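Local coordinates for dinoflagellate luciferase (Lingulodinium polyedrum, PDB 1VPR), which catalyses the oxidation of dinoflagellate luciferin, an open tetrapyrrole, by molecular oxygen, emitting blue light at 475 nm, through three homologous domains of which this is the third, at residues A[25-36]-A[60-68]. Residues are numbered along the deposited sequence; the frame is centred on the assembly and turned at random.
Sequences YGDNFKNGMHKP and YLLECHELG
Tyr-60 reaches out of helix 57-65 to His-34, Asn-28 and Tyr-25 of segment 25-36. With CG anti to the backbone N (chi1 174°), its CB carries the ring away from the helix, and the SG of Cys-64, one turn on, lies over one ring face toward the rim. Further out, the edge of the Tyr-60 ring is turned toward the face of Tyr-25 in an offset edge-to-face pair, planes at 90°, while Tyr-60 CE2 has Pro-36 CB at 3.6 Å and the His-34 ring rim beside it. At the tip, Tyr-60 OH shares a 2.6 Å hydrogen bond with His-34 NE2 and accepts a nearly straight one (167°) from Asn-28 ND2, 3.0 Å away. His-34 ND1 is hydrogen-bonded to Val-222 O, which helps to fix the ring's rotation, and Phe-29 CZ sits over the His-34 ring centre. A phenylalanine in place of Tyr-60 would probably leave His-34 NE2 and Asn-28 ND2 without their common partner. Tyr-25 OH donates a hydrogen bond to Glu-63 OE1 (2.5 Å), on the carboxylate's anti side, and Leu-67 CD1 packs 3.9 Å from Tyr-25 CE1. The aromatic cluster of Tyr-25, His-34 and Tyr-60 joins a two-stranded hairpin with a type I' turn, and the loop before it, to a helix in the luciferase helical bundle domain.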
loop_
_atom_site.group_PDB
_atom_site.type_symbol
_atom_site.label_atom_id
_atom_site.label_comp_id
_atom_site.label_asym_id
_atom_site.label_seq_id
_atom_site.Cartn_x
_atom_site.Cartn_y
_atom_site.Cartn_z
ATOM N N TYR A 25 2.224 -5.530 21.878
ATOM C CA TYR A 25 3.463 -5.718 21.125
ATOM C C TYR A 25 4.621 -4.827 21.564
ATOM O O TYR A 25 5.357 -4.277 20.729
ATOM C CB TYR A 25 3.190 -5.519 19.628
ATOM C CG TYR A 25 2.114 -6.439 19.084
ATOM C CD1 TYR A 25 0.918 -5.927 18.577
ATOM C CD2 TYR A 25 2.286 -7.822 19.091
ATOM C CE1 TYR A 25 -0.083 -6.773 18.086
ATOM C CE2 TYR A 25 1.291 -8.677 18.606
ATOM C CZ TYR A 25 0.112 -8.149 18.102
ATOM O OH TYR A 25 -0.865 -9.006 17.610
ATOM N N GLY A 26 4.791 -4.699 22.876
ATOM C CA GLY A 26 5.869 -3.880 23.399
ATOM C C GLY A 26 6.008 -2.568 22.650
ATOM O O GLY A 26 5.014 -1.900 22.372
ATOM N N ASP A 27 7.238 -2.212 22.288
ATOM C CA ASP A 27 7.481 -0.957 21.595
ATOM C C ASP A 27 7.475 -1.039 20.061
ATOM O O ASP A 27 7.940 -0.119 19.389
ATOM C CB ASP A 27 8.810 -0.361 22.073
ATOM C CG ASP A 27 8.868 1.150 21.899
ATOM O OD1 ASP A 27 8.134 1.868 22.624
ATOM O OD2 ASP A 27 9.641 1.617 21.030
ATOM N N ASN A 28 6.936 -2.114 19.498
ATOM C CA ASN A 28 6.918 -2.240 18.043
ATOM C C ASN A 28 6.060 -1.187 17.340
ATOM O O ASN A 28 6.335 -0.826 16.191
ATOM C CB ASN A 28 6.465 -3.652 17.641
ATOM C CG ASN A 28 7.572 -4.679 17.800
ATOM O OD1 ASN A 28 8.635 -4.370 18.347
ATOM N ND2 ASN A 28 7.338 -5.901 17.319
ATOM N N PHE A 29 5.042 -0.685 18.037
ATOM C CA PHE A 29 4.129 0.327 17.486
ATOM C C PHE A 29 4.262 1.652 18.228
ATOM O O PHE A 29 4.076 1.705 19.451
ATOM C CB PHE A 29 2.671 -0.159 17.594
ATOM C CG PHE A 29 2.356 -1.346 16.725
ATOM C CD1 PHE A 29 1.670 -1.183 15.522
ATOM C CD2 PHE A 29 2.773 -2.623 17.089
ATOM C CE1 PHE A 29 1.408 -2.274 14.699
ATOM C CE2 PHE A 29 2.515 -3.720 16.271
ATOM C CZ PHE A 29 1.831 -3.544 15.073
ATOM N N LYS A 30 4.571 2.724 17.502
ATOM C CA LYS A 30 4.719 4.033 18.140
ATOM C C LYS A 30 4.612 5.166 17.120
ATOM O O LYS A 30 5.034 5.016 15.977
ATOM C CB LYS A 30 6.072 4.123 18.865
ATOM C CG LYS A 30 7.260 4.377 17.947
ATOM C CD LYS A 30 7.316 3.326 16.856
ATOM C CE LYS A 30 8.224 3.732 15.717
ATOM N NZ LYS A 30 8.163 2.673 14.669
ATOM N N ASN A 31 4.055 6.296 17.552
ATOM C CA ASN A 31 3.878 7.473 16.696
ATOM C C ASN A 31 3.174 7.158 15.374
ATOM O O ASN A 31 3.426 7.795 14.347
ATOM C CB ASN A 31 5.234 8.134 16.443
ATOM C CG ASN A 31 5.795 8.790 17.698
ATOM O OD1 ASN A 31 6.912 9.313 17.702
ATOM N ND2 ASN A 31 5.011 8.769 18.774
ATOM N N GLY A 32 2.276 6.179 15.420
ATOM C CA GLY A 32 1.528 5.781 14.239
ATOM C C GLY A 32 2.289 4.839 13.318
ATOM O O GLY A 32 1.756 4.451 12.273
HETATM N N MSE A 33 3.504 4.456 13.731
HETATM C CA MSE A 33 4.416 3.578 12.964
HETATM C C MSE A 33 4.605 2.162 13.541
HETATM O O MSE A 33 4.546 1.970 14.762
HETATM C CB MSE A 33 5.808 4.211 12.906
HETATM C CG MSE A 33 5.819 5.683 12.563
HETATM SE SE MSE A 33 5.344 5.985 10.718
HETATM C CE MSE A 33 7.142 5.750 10.008
ATOM N N HIS A 34 4.853 1.185 12.660
ATOM C CA HIS A 34 5.103 -0.200 13.081
ATOM C C HIS A 34 6.532 -0.528 12.677
ATOM O O HIS A 34 6.837 -0.655 11.483
ATOM C CB HIS A 34 4.154 -1.187 12.393
ATOM C CG HIS A 34 4.381 -2.617 12.789
ATOM N ND1 HIS A 34 3.970 -3.682 12.010
ATOM C CD2 HIS A 34 4.977 -3.158 13.882
ATOM C CE1 HIS A 34 4.307 -4.815 12.607
ATOM N NE2 HIS A 34 4.917 -4.525 13.743
ATOM N N LYS A 35 7.407 -0.654 13.668
ATOM C CA LYS A 35 8.811 -0.959 13.423
ATOM C C LYS A 35 9.251 -2.159 14.267
ATOM O O LYS A 35 9.736 -1.993 15.391
ATOM C CB LYS A 35 9.664 0.256 13.757
ATOM N N PRO A 36 9.080 -3.383 13.735
ATOM C CA PRO A 36 9.474 -4.589 14.472
ATOM C C PRO A 36 10.913 -4.977 14.151
ATOM O O PRO A 36 11.484 -4.514 13.154
ATOM C CB PRO A 36 8.475 -5.624 13.978
ATOM C CG PRO A 36 8.388 -5.277 12.513
ATOM C CD PRO A 36 8.359 -3.741 12.497
ATOM N N TYR A 60 4.659 -13.760 13.070
ATOM C CA TYR A 60 4.352 -12.459 13.653
ATOM C C TYR A 60 3.518 -11.674 12.631
ATOM O O TYR A 60 2.508 -11.048 12.970
ATOM C CB TYR A 60 5.639 -11.697 13.952
ATOM C CG TYR A 60 5.409 -10.274 14.419
ATOM C CD1 TYR A 60 4.851 -10.002 15.673
ATOM C CD2 TYR A 60 5.779 -9.192 13.608
ATOM C CE1 TYR A 60 4.674 -8.679 16.107
ATOM C CE2 TYR A 60 5.615 -7.873 14.032
ATOM C CZ TYR A 60 5.063 -7.623 15.274
ATOM O OH TYR A 60 4.896 -6.317 15.678
ATOM N N LEU A 61 3.956 -11.705 11.378
ATOM C CA LEU A 61 3.242 -11.012 10.314
ATOM C C LEU A 61 1.812 -11.550 10.190
ATOM O O LEU A 61 0.868 -10.784 9.990
ATOM C CB LEU A 61 3.984 -11.174 8.980
ATOM C CG LEU A 61 5.358 -10.517 8.879
ATOM C CD1 LEU A 61 5.846 -10.640 7.442
ATOM C CD2 LEU A 61 5.278 -9.049 9.311
ATOM N N LEU A 62 1.641 -12.862 10.312
ATOM C CA LEU A 62 0.302 -13.424 10.215
ATOM C C LEU A 62 -0.599 -12.830 11.268
ATOM O O LEU A 62 -1.750 -12.489 10.984
ATOM C CB LEU A 62 0.311 -14.942 10.371
ATOM C CG LEU A 62 0.496 -15.754 9.095
ATOM C CD1 LEU A 62 0.276 -17.228 9.426
ATOM C CD2 LEU A 62 -0.521 -15.309 8.031
ATOM N N GLU A 63 -0.090 -12.692 12.487
ATOM C CA GLU A 63 -0.912 -12.121 13.529
ATOM C C GLU A 63 -1.136 -10.629 13.275
ATOM O O GLU A 63 -2.201 -10.107 13.579
ATOM C CB GLU A 63 -0.268 -12.333 14.893
ATOM C CG GLU A 63 -1.170 -11.962 16.049
ATOM C CD GLU A 63 -0.522 -12.284 17.382
ATOM O OE1 GLU A 63 -0.012 -11.358 18.052
ATOM O OE2 GLU A 63 -0.510 -13.478 17.742
ATOM N N CYS A 64 -0.155 -9.942 12.703
ATOM C CA CYS A 64 -0.340 -8.519 12.444
ATOM C C CYS A 64 -1.364 -8.280 11.356
ATOM O O CYS A 64 -1.935 -7.188 11.268
ATOM C CB CYS A 64 0.979 -7.847 12.060
ATOM S SG CYS A 64 2.118 -7.614 13.447
ATOM N N HIS A 65 -1.600 -9.289 10.518
ATOM C CA HIS A 65 -2.578 -9.151 9.444
ATOM C C HIS A 65 -3.992 -8.993 10.007
ATOM O O HIS A 65 -4.847 -8.329 9.406
ATOM C CB HIS A 65 -2.492 -10.352 8.496
ATOM C CG HIS A 65 -1.660 -10.075 7.288
ATOM N ND1 HIS A 65 -1.996 -9.091 6.378
ATOM C CD2 HIS A 65 -0.449 -10.550 6.903
ATOM C CE1 HIS A 65 -1.017 -8.963 5.494
ATOM N NE2 HIS A 65 -0.069 -9.835 5.790
ATOM N N GLU A 66 -4.215 -9.567 11.186
ATOM C CA GLU A 66 -5.515 -9.497 11.841
ATOM C C GLU A 66 -5.782 -8.144 12.525
ATOM O O GLU A 66 -6.846 -7.932 13.113
ATOM C CB GLU A 66 -5.641 -10.648 12.859
ATOM N N LEU A 67 -4.838 -7.217 12.431
ATOM C CA LEU A 67 -5.010 -5.915 13.063
ATOM C C LEU A 67 -5.647 -4.851 12.166
ATOM O O LEU A 67 -5.266 -4.709 10.994
ATOM C CB LEU A 67 -3.653 -5.371 13.537
ATOM C CG LEU A 67 -2.829 -6.166 14.556
ATOM C CD1 LEU A 67 -1.392 -5.623 14.597
ATOM C CD2 LEU A 67 -3.486 -6.063 15.926
ATOM N N GLY A 68 -6.618 -4.126 12.727
ATOM C CA GLY A 68 -7.238 -2.993 12.049
ATOM C C GLY A 68 -8.326 -3.027 10.984
ATOM O O GLY A 68 -8.808 -1.952 10.598
#